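Local coordinates for protein alpha-fucosidase (Bifidobacterium bifidum, PDB 2EAB) that probably hydrolyses alpha-1,2-linked L-fucose, this chain being the calcium-binding catalytic part of a longer glycoside hydrolase family 95 enzyme, at residues K199-F205 and V268-V274; T835-S841 and T890-K896; A856-V861 and S880-F884. All blocks are in the same frame, centred on the assembly; numbering follows the deposited sequence.

Contact 1: K199-F205 and V268-V274; sequences KAGKLNF and VSDAKAV
Val268 runs alongside Phe205 and lies over one face of its ring in a CH-pi contact, Val268 CB standing 4.0 Å from the centroid of the Phe205 ring and 17° off its normal. Val274 comes in against the rim, pointing the other way, and presses CG2 to within 3.6 Å of Phe205 CZ. The ring can meet both because chi1 of 66° sets it between its own backbone N and carbonyl carbon, bringing its end closer to the second segment. Leu203 fills the next hollow: CB rests 4.0 Å from Ala271 CB, while CD2 enters the notch between Lys272 O and Val274 CG2. At the margin, Ala200 lies against the extended chain of Lys272.

Antiparallel hydrogen-bonded pairs Leu203-Ala271 and Phe205-Val268 hold this shape, with a classic bulge where Lys202 and Leu203 both face Ala271. Asn204 OD1 takes the Asp270 N-H at 2.8 Å, almost straight (169°) but from above the carbonyl plane, and Asn204 ND2 turns back to Gly201 O at 3.2 Å. A leucine here would probably leave Asp270 N and Gly201 O without these bonds and let the corner at Asp270 shift. One water joins Gly201 N to Asp270 O, another Gly201 O to Asp270 OD1.

After Ala271, through Lys272, the chain passes from one sheet of the N-terminal beta domain to the other, where Val274 pairs with Leu195. Leu203, Phe205, Val268 and Val274 pack between the two sheets, consistent with a beta-sandwich, while an amide and two waters tie the polar groups round the corner.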
loop_
_atom_site.group_PDB
_atom_site.type_symbol
_atom_site.label_atom_id
_atom_site.label_comp_id
_atom_site.label_asym_id
_atom_site.label_seq_id
_atom_site.Cartn_x
_atom_site.Cartn_y
_atom_site.Cartn_z
ATOM N N LYS A 199 13.878 40.803 7.189
ATOM C CA LYS A 199 14.793 41.856 7.622
ATOM C C LYS A 199 16.092 41.249 8.142
ATOM O O LYS A 199 16.068 40.281 8.907
ATOM C CB LYS A 199 14.133 42.737 8.690
ATOM C CG LYS A 199 12.905 43.505 8.192
ATOM C CD LYS A 199 12.298 44.391 9.276
ATOM C CE LYS A 199 11.017 45.053 8.789
ATOM N NZ LYS A 199 10.431 45.964 9.816
ATOM N N ALA A 200 17.222 41.810 7.713
ATOM C CA ALA A 200 18.540 41.330 8.130
ATOM C C ALA A 200 18.689 41.335 9.651
ATOM O O ALA A 200 18.216 42.252 10.327
ATOM C CB ALA A 200 19.642 42.158 7.480
ATOM N N GLY A 201 19.328 40.292 10.179
ATOM C CA GLY A 201 19.554 40.161 11.618
ATOM C C GLY A 201 18.387 39.590 12.408
ATOM O O GLY A 201 18.509 39.351 13.612
ATOM N N LYS A 202 17.261 39.359 11.737
ATOM C CA LYS A 202 16.037 38.929 12.416
ATOM C C LYS A 202 15.831 37.415 12.479
ATOM O O LYS A 202 14.918 36.944 13.162
ATOM C CB LYS A 202 14.803 39.620 11.817
ATOM C CG LYS A 202 14.735 41.135 12.069
ATOM C CD LYS A 202 14.863 41.505 13.552
ATOM C CE LYS A 202 13.658 41.058 14.370
ATOM N NZ LYS A 202 13.823 41.371 15.816
ATOM N N LEU A 203 16.663 36.654 11.772
ATOM C CA LEU A 203 16.577 35.198 11.866
ATOM C C LEU A 203 17.384 34.702 13.063
ATOM O O LEU A 203 18.617 34.676 13.043
ATOM C CB LEU A 203 17.001 34.515 10.561
ATOM C CG LEU A 203 16.665 33.022 10.420
ATOM C CD1 LEU A 203 15.164 32.753 10.564
ATOM C CD2 LEU A 203 17.176 32.501 9.091
ATOM N N ASN A 204 16.655 34.339 14.115
ATOM C CA ASN A 204 17.225 33.876 15.371
ATOM C C ASN A 204 16.463 32.649 15.844
ATOM O O ASN A 204 15.249 32.710 16.049
ATOM C CB ASN A 204 17.140 34.977 16.433
ATOM C CG ASN A 204 17.900 36.227 16.039
ATOM O OD1 ASN A 204 19.112 36.303 16.201
ATOM N ND2 ASN A 204 17.181 37.215 15.519
ATOM N N PHE A 205 17.168 31.532 15.999
ATOM C CA PHE A 205 16.532 30.300 16.457
ATOM C C PHE A 205 17.522 29.282 17.002
ATOM O O PHE A 205 18.714 29.327 16.705
ATOM C CB PHE A 205 15.673 29.664 15.347
ATOM C CG PHE A 205 16.467 29.162 14.177
ATOM C CD1 PHE A 205 16.968 27.865 14.168
ATOM C CD2 PHE A 205 16.710 29.983 13.082
ATOM C CE1 PHE A 205 17.708 27.397 13.095
ATOM C CE2 PHE A 205 17.447 29.521 11.999
ATOM C CZ PHE A 205 17.947 28.223 12.007
ATOM N N VAL A 268 21.417 29.840 16.037
ATOM C CA VAL A 268 21.580 30.779 14.934
ATOM C C VAL A 268 21.151 32.153 15.429
ATOM O O VAL A 268 20.039 32.318 15.935
ATOM C CB VAL A 268 20.736 30.365 13.699
ATOM C CG1 VAL A 268 20.777 31.441 12.616
ATOM C CG2 VAL A 268 21.224 29.036 13.144
ATOM N N SER A 269 22.044 33.129 15.297
ATOM C CA SER A 269 21.757 34.494 15.724
ATOM C C SER A 269 22.142 35.505 14.649
ATOM O O SER A 269 23.124 35.315 13.930
ATOM C CB SER A 269 22.479 34.810 17.035
ATOM O OG SER A 269 23.881 34.724 16.871
ATOM N N ASP A 270 21.342 36.566 14.546
ATOM C CA ASP A 270 21.628 37.718 13.678
ATOM C C ASP A 270 21.747 37.364 12.192
ATOM O O ASP A 270 22.491 38.007 11.444
ATOM C CB ASP A 270 22.884 38.461 14.162
ATOM C CG ASP A 270 22.872 38.718 15.659
ATOM O OD1 ASP A 270 21.863 39.253 16.164
ATOM O OD2 ASP A 270 23.874 38.384 16.326
ATOM N N ALA A 271 21.003 36.345 11.771
ATOM C CA ALA A 271 21.024 35.904 10.382
ATOM C C ALA A 271 19.839 36.472 9.606
ATOM O O ALA A 271 18.982 37.157 10.173
ATOM C CB ALA A 271 21.035 34.380 10.312
ATOM N N LYS A 272 19.806 36.188 8.306
ATOM C CA LYS A 272 18.685 36.564 7.456
ATOM C C LYS A 272 18.091 35.331 6.776
ATOM O O LYS A 272 16.872 35.197 6.679
ATOM C CB LYS A 272 19.112 37.601 6.412
ATOM C CG LYS A 272 17.943 38.277 5.710
ATOM C CD LYS A 272 18.410 39.211 4.605
ATOM C CE LYS A 272 17.228 39.900 3.947
ATOM N NZ LYS A 272 17.643 40.772 2.810
ATOM N N ALA A 273 18.963 34.441 6.305
ATOM C CA ALA A 273 18.546 33.203 5.650
ATOM C C ALA A 273 19.531 32.080 5.941
ATOM O O ALA A 273 20.748 32.292 5.959
ATOM C CB ALA A 273 18.406 33.412 4.154
ATOM N N VAL A 274 18.994 30.885 6.175
ATOM C CA VAL A 274 19.808 29.702 6.452
ATOM C C VAL A 274 19.241 28.473 5.740
ATOM O O VAL A 274 18.035 28.383 5.498
ATOM C CB VAL A 274 19.927 29.398 7.981
ATOM C CG1 VAL A 274 20.552 30.562 8.740
ATOM C CG2 VAL A 274 18.580 29.044 8.583
HETATM O O HOH W 1 21.573 39.094 8.803
HETATM O O HOH W 2 20.796 41.269 14.702
#

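Contact 2: T835-S841 and T890-K896; sequences TEVRLTS and TTYTITK
Val837 pairs with Ile894 and Leu839 with Tyr892 as antiparallel hydrogen-bonded pairs, each joined by two backbone bonds, Leu839 N to Tyr892 O measuring 2.8 Å; Ser841 N adds a bond to Thr890 O at 2.9 Å. The strand axes diverge little from antiparallel (158°) and approach to 4.4 Å.

A water bridges Thr835 O to both Lys896 N and Lys896 NZ, the lysine chain curling back to reach it. Among the side chains, the polar link is between hydroxyls: Thr840 OG1 and Thr891 OG1 are hydrogen-bonded at 2.7 Å across a non-hydrogen-bonded pair.

Packing differs on the two faces. On the face of Arg838, Thr840, Thr891 and Thr893, Arg838 bends at chi3 (58°) and lays its guanidinium over the Thr891 methyl, CG2 lying 3.6 Å from Arg838 NH2. On the other, Val837 CB meets Ile894 CB at 3.9 Å, and the Tyr892 ring turns its edge to Leu839 O, with CD2 3.4 Å from that oxygen; the Tyr892 hydroxyl bonds to Thr887 N.

These are inner strands of an antiparallel sheet in the C-terminal domain: strand 823-830 flanks 833-841, strand 859-863 flanks 890-896, and strand 847-851 packs on the Leu839 and Ile894 side.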
loop_
_atom_site.group_PDB
_atom_site.type_symbol
_atom_site.label_atom_id
_atom_site.label_comp_id
_atom_site.label_asym_id
_atom_site.label_seq_id
_atom_site.Cartn_x
_atom_site.Cartn_y
_atom_site.Cartn_z
ATOM N N THR A 835 -15.639 10.999 -25.181
ATOM C CA THR A 835 -15.501 11.755 -26.423
ATOM C C THR A 835 -14.145 11.508 -27.069
ATOM O O THR A 835 -13.974 11.717 -28.273
ATOM C CB THR A 835 -15.679 13.266 -26.193
ATOM O OG1 THR A 835 -14.742 13.715 -25.207
ATOM C CG2 THR A 835 -17.095 13.575 -25.729
ATOM N N GLU A 836 -13.175 11.077 -26.266
ATOM C CA GLU A 836 -11.847 10.768 -26.774
ATOM C C GLU A 836 -11.148 9.787 -25.844
ATOM O O GLU A 836 -11.282 9.877 -24.615
ATOM C CB GLU A 836 -11.005 12.043 -26.915
ATOM C CG GLU A 836 -9.658 11.827 -27.592
ATOM C CD GLU A 836 -8.754 13.041 -27.515
ATOM O OE1 GLU A 836 -8.314 13.402 -26.402
ATOM O OE2 GLU A 836 -8.473 13.624 -28.582
ATOM N N VAL A 837 -10.438 8.834 -26.438
ATOM C CA VAL A 837 -9.483 8.017 -25.705
ATOM C C VAL A 837 -8.137 8.177 -26.393
ATOM O O VAL A 837 -8.057 8.150 -27.628
ATOM C CB VAL A 837 -9.888 6.524 -25.675
ATOM C CG1 VAL A 837 -8.891 5.717 -24.849
ATOM C CG2 VAL A 837 -11.294 6.354 -25.116
ATOM N N ARG A 838 -7.093 8.377 -25.595
ATOM C CA ARG A 838 -5.726 8.380 -26.091
ATOM C C ARG A 838 -5.009 7.185 -25.483
ATOM O O ARG A 838 -4.860 7.093 -24.260
ATOM C CB ARG A 838 -5.024 9.694 -25.746
ATOM C CG ARG A 838 -5.661 10.906 -26.425
ATOM C CD ARG A 838 -4.901 12.202 -26.159
ATOM N NE ARG A 838 -3.503 12.132 -26.587
ATOM C CZ ARG A 838 -3.065 12.365 -27.824
ATOM N NH1 ARG A 838 -3.912 12.687 -28.796
ATOM N NH2 ARG A 838 -1.768 12.270 -28.088
ATOM N N LEU A 839 -4.595 6.260 -26.344
ATOM C CA LEU A 839 -3.995 5.009 -25.913
ATOM C C LEU A 839 -2.561 4.950 -26.413
ATOM O O LEU A 839 -2.326 4.793 -27.617
ATOM C CB LEU A 839 -4.806 3.824 -26.452
ATOM C CG LEU A 839 -4.389 2.438 -25.959
ATOM C CD1 LEU A 839 -4.942 2.176 -24.561
ATOM C CD2 LEU A 839 -4.851 1.361 -26.936
ATOM N N THR A 840 -1.607 5.099 -25.501
ATOM C CA THR A 840 -0.205 5.011 -25.866
ATOM C C THR A 840 0.266 3.588 -25.620
ATOM O O THR A 840 0.267 3.113 -24.479
ATOM C CB THR A 840 0.660 5.980 -25.044
ATOM O OG1 THR A 840 0.131 7.307 -25.152
ATOM C CG2 THR A 840 2.100 5.957 -25.538
ATOM N N SER A 841 0.652 2.894 -26.684
ATOM C CA SER A 841 1.172 1.546 -26.533
ATOM C C SER A 841 2.651 1.619 -26.192
ATOM O O SER A 841 3.458 2.066 -27.005
ATOM C CB SER A 841 0.988 0.749 -27.815
ATOM O OG SER A 841 1.480 -0.563 -27.631
ATOM N N THR A 890 3.779 4.478 -30.003
ATOM C CA THR A 890 2.705 5.134 -30.749
ATOM C C THR A 890 1.465 5.369 -29.886
ATOM O O THR A 890 1.080 4.510 -29.087
ATOM C CB THR A 890 2.349 4.335 -32.028
ATOM O OG1 THR A 890 3.531 4.156 -32.820
ATOM C CG2 THR A 890 1.306 5.063 -32.869
ATOM N N THR A 891 0.868 6.549 -30.039
ATOM C CA THR A 891 -0.397 6.884 -29.400
ATOM C C THR A 891 -1.537 6.827 -30.415
ATOM O O THR A 891 -1.460 7.405 -31.508
ATOM C CB THR A 891 -0.340 8.269 -28.707
ATOM O OG1 THR A 891 0.627 8.231 -27.654
ATOM C CG2 THR A 891 -1.690 8.645 -28.111
ATOM N N TYR A 892 -2.592 6.117 -30.029
ATOM C CA TYR A 892 -3.777 5.924 -30.857
ATOM C C TYR A 892 -4.916 6.736 -30.282
ATOM O O TYR A 892 -5.126 6.753 -29.065
ATOM C CB TYR A 892 -4.128 4.433 -30.927
ATOM C CG TYR A 892 -2.969 3.644 -31.469
ATOM C CD1 TYR A 892 -2.855 3.396 -32.836
ATOM C CD2 TYR A 892 -1.947 3.206 -30.629
ATOM C CE1 TYR A 892 -1.770 2.706 -33.347
ATOM C CE2 TYR A 892 -0.856 2.520 -31.131
ATOM C CZ TYR A 892 -0.775 2.270 -32.489
ATOM O OH TYR A 892 0.309 1.595 -32.984
ATOM N N THR A 893 -5.630 7.430 -31.159
ATOM C CA THR A 893 -6.725 8.280 -30.740
ATOM C C THR A 893 -8.049 7.655 -31.166
ATOM O O THR A 893 -8.240 7.313 -32.340
ATOM C CB THR A 893 -6.568 9.712 -31.300
ATOM O OG1 THR A 893 -5.281 10.227 -30.936
ATOM C CG2 THR A 893 -7.640 10.636 -30.752
ATOM N N ILE A 894 -8.949 7.499 -30.200
ATOM C CA ILE A 894 -10.231 6.839 -30.415
ATOM C C ILE A 894 -11.351 7.844 -30.203
ATOM O O ILE A 894 -11.449 8.460 -29.140
ATOM C CB ILE A 894 -10.404 5.620 -29.479
ATOM C CG1 ILE A 894 -9.196 4.680 -29.597
ATOM C CG2 ILE A 894 -11.697 4.883 -29.795
ATOM C CD1 ILE A 894 -9.177 3.550 -28.582
ATOM N N THR A 895 -12.178 8.017 -31.234
ATOM C CA THR A 895 -13.229 9.034 -31.241
ATOM C C THR A 895 -14.516 8.473 -31.838
ATOM O O THR A 895 -14.483 7.472 -32.547
ATOM C CB THR A 895 -12.806 10.265 -32.070
ATOM O OG1 THR A 895 -12.320 9.828 -33.346
ATOM C CG2 THR A 895 -11.719 11.061 -31.354
ATOM N N LYS A 896 -15.642 9.124 -31.547
ATOM C CA LYS A 896 -16.938 8.725 -32.102
ATOM C C LYS A 896 -16.941 8.813 -33.619
ATOM O O LYS A 896 -16.471 9.802 -34.192
ATOM C CB LYS A 896 -18.053 9.633 -31.594
ATOM C CG LYS A 896 -18.454 9.457 -30.148
ATOM C CD LYS A 896 -19.662 10.339 -29.823
ATOM C CE LYS A 896 -19.384 11.829 -30.042
ATOM N NZ LYS A 896 -18.306 12.366 -29.158
HETATM O O HOH W 3 -15.763 11.748 -30.248
#

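Contact 3: A856-V861 and S880-F884; sequences AQNYEV and SLLVF
Ala856 and Leu881 bring their CA atoms to 5.7 Å, yet no direct hydrogen bond joins the two backbones. Residues 856-858 form a 3-10 turn, with Tyr859 N bonded to Ala856 O, before the chain straightens into strand 859-861. That strand runs only 12° from the direction of strand 880-884, at an axis distance of 8.8 Å, which is the spacing of packed layers rather than of paired neighbours. Two waters bridge the near end: one accepts from Ala856 N at 2.8 Å and donates to Ser880 O, the other links Gln857 OE1 with Ser880 N.

The strands belong to different sheets of the C-terminal domain. Strand 859-863 is in the antiparallel sheet with 890-896, and strand 880-884 is in a mixed sheet beside 847-851; with that spacing and no direct bonds, the contact is consistent with the core of a beta-sandwich.

Leu882 reaches in from the mixed sheet. Its CD1 lies 3.5 Å from Ala856 O and 4.0 Å from Tyr859 CB, while CG rests near the Ala856 methyl; Val861 CG2 also touches CD1. Gln857 folds at chi2 (-85°), carrying its OE1 to 3.6 Å from Ser880 CB, whereas the serine hydroxyl bonds to Thr874. Val861 and Phe884 reach for each other from opposite sheets: Val861 CG1 sits over the ring face, 3.9 Å from the Phe884 centroid, and the second methyl, CG2, touches Phe884 CE2.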
loop_
_atom_site.group_PDB
_atom_site.type_symbol
_atom_site.label_atom_id
_atom_site.label_comp_id
_atom_site.label_asym_id
_atom_site.label_seq_id
_atom_site.Cartn_x
_atom_site.Cartn_y
_atom_site.Cartn_z
ATOM N N ALA A 856 -17.859 0.766 -27.650
ATOM C CA ALA A 856 -16.716 0.824 -28.570
ATOM C C ALA A 856 -17.088 0.684 -30.044
ATOM O O ALA A 856 -16.391 1.218 -30.910
ATOM C CB ALA A 856 -15.673 -0.224 -28.193
ATOM N N GLN A 857 -18.181 -0.026 -30.320
ATOM C CA GLN A 857 -18.661 -0.214 -31.690
ATOM C C GLN A 857 -19.028 1.109 -32.372
ATOM O O GLN A 857 -19.149 1.169 -33.599
ATOM C CB GLN A 857 -19.848 -1.190 -31.725
ATOM C CG GLN A 857 -21.178 -0.632 -31.212
ATOM C CD GLN A 857 -21.350 -0.721 -29.696
ATOM O OE1 GLN A 857 -20.391 -0.950 -28.952
ATOM N NE2 GLN A 857 -22.578 -0.524 -29.234
ATOM N N ASN A 858 -19.199 2.159 -31.573
ATOM C CA ASN A 858 -19.548 3.488 -32.070
ATOM C C ASN A 858 -18.336 4.377 -32.358
ATOM O O ASN A 858 -18.491 5.541 -32.744
ATOM C CB ASN A 858 -20.464 4.186 -31.064
ATOM C CG ASN A 858 -21.761 3.433 -30.828
ATOM O OD1 ASN A 858 -22.105 3.108 -29.688
ATOM N ND2 ASN A 858 -22.488 3.147 -31.904
ATOM N N TYR A 859 -17.137 3.827 -32.173
ATOM C CA TYR A 859 -15.899 4.595 -32.258
ATOM C C TYR A 859 -14.972 4.074 -33.350
ATOM O O TYR A 859 -15.160 2.974 -33.871
ATOM C CB TYR A 859 -15.166 4.580 -30.906
ATOM C CG TYR A 859 -15.910 5.258 -29.774
ATOM C CD1 TYR A 859 -15.506 6.502 -29.288
ATOM C CD2 TYR A 859 -17.017 4.652 -29.185
ATOM C CE1 TYR A 859 -16.187 7.125 -28.241
ATOM C CE2 TYR A 859 -17.708 5.265 -28.147
ATOM C CZ TYR A 859 -17.292 6.500 -27.682
ATOM O OH TYR A 859 -17.980 7.099 -26.652
ATOM N N GLU A 860 -13.965 4.879 -33.676
ATOM C CA GLU A 860 -12.944 4.509 -34.647
ATOM C C GLU A 860 -11.565 4.926 -34.148
ATOM O O GLU A 860 -11.447 5.813 -33.296
ATOM C CB GLU A 860 -13.237 5.132 -36.015
ATOM C CG GLU A 860 -13.307 6.650 -36.002
ATOM C CD GLU A 860 -13.754 7.244 -37.324
ATOM O OE1 GLU A 860 -14.053 6.477 -38.267
ATOM O OE2 GLU A 860 -13.809 8.485 -37.414
ATOM N N VAL A 861 -10.534 4.284 -34.692
ATOM C CA VAL A 861 -9.163 4.433 -34.208
ATOM C C VAL A 861 -8.283 5.100 -35.261
ATOM O O VAL A 861 -8.312 4.729 -36.442
ATOM C CB VAL A 861 -8.551 3.060 -33.824
ATOM C CG1 VAL A 861 -7.171 3.232 -33.187
ATOM C CG2 VAL A 861 -9.477 2.296 -32.881
ATOM N N SER A 880 -18.966 -4.763 -26.928
ATOM C CA SER A 880 -17.987 -4.801 -28.015
ATOM C C SER A 880 -16.607 -4.288 -27.617
ATOM O O SER A 880 -16.480 -3.425 -26.737
ATOM C CB SER A 880 -18.486 -3.999 -29.217
ATOM O OG SER A 880 -19.569 -4.649 -29.858
ATOM N N LEU A 881 -15.587 -4.831 -28.277
ATOM C CA LEU A 881 -14.230 -4.297 -28.219
ATOM C C LEU A 881 -13.772 -3.857 -29.598
ATOM O O LEU A 881 -14.168 -4.439 -30.617
ATOM C CB LEU A 881 -13.232 -5.346 -27.722
ATOM C CG LEU A 881 -13.486 -6.168 -26.465
ATOM C CD1 LEU A 881 -12.292 -7.070 -26.242
ATOM C CD2 LEU A 881 -13.711 -5.292 -25.252
ATOM N N LEU A 882 -12.925 -2.832 -29.614
ATOM C CA LEU A 882 -12.098 -2.505 -30.768
ATOM C C LEU A 882 -10.766 -3.215 -30.604
ATOM O O LEU A 882 -10.104 -3.069 -29.572
ATOM C CB LEU A 882 -11.863 -1.000 -30.838
ATOM C CG LEU A 882 -13.044 -0.153 -31.302
ATOM C CD1 LEU A 882 -12.880 1.287 -30.849
ATOM C CD2 LEU A 882 -13.201 -0.227 -32.821
ATOM N N VAL A 883 -10.381 -3.989 -31.611
ATOM C CA VAL A 883 -9.158 -4.777 -31.559
ATOM C C VAL A 883 -8.233 -4.345 -32.685
ATOM O O VAL A 883 -8.620 -4.370 -33.858
ATOM C CB VAL A 883 -9.456 -6.295 -31.667
ATOM C CG1 VAL A 883 -8.166 -7.108 -31.638
ATOM C CG2 VAL A 883 -10.388 -6.740 -30.545
ATOM N N PHE A 884 -7.011 -3.958 -32.336
ATOM C CA PHE A 884 -6.056 -3.481 -33.330
ATOM C C PHE A 884 -4.619 -3.724 -32.920
ATOM O O PHE A 884 -4.303 -3.800 -31.729
ATOM C CB PHE A 884 -6.297 -2.002 -33.692
ATOM C CG PHE A 884 -6.337 -1.057 -32.511
ATOM C CD1 PHE A 884 -5.229 -0.272 -32.196
ATOM C CD2 PHE A 884 -7.492 -0.916 -31.744
ATOM C CE1 PHE A 884 -5.269 0.626 -31.123
ATOM C CE2 PHE A 884 -7.536 -0.031 -30.666
ATOM C CZ PHE A 884 -6.427 0.744 -30.360
HETATM O O HOH W 4 -17.439 -1.155 -25.603
HETATM O O HOH W 5 -20.733 -2.369 -26.608
#

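In the fold
Contacts 2 and 3 form one continuous piece of the C-terminal domain, their centres 11 Å apart; both segments of contact 3 fall in the stretch of chain between the two strands of contact 2. Strand 890-896 of contact 2 is the join: it lies beside 859-863, where Glu860 N probably hydrogen-bonds to Thr895 O at 2.9 Å, and the Tyr892 ring meets that of Phe884 at about 55° between the two sheets. Contact 1 belongs to the N-terminal beta domain, with its centre 55 Å from that of contact 2 and 65 Å from that of contact 3; it touches neither. All three lie away from the calcium site of Gly57, Glu77, Ser386 and Leu393, and are structural joins within the two beta regions.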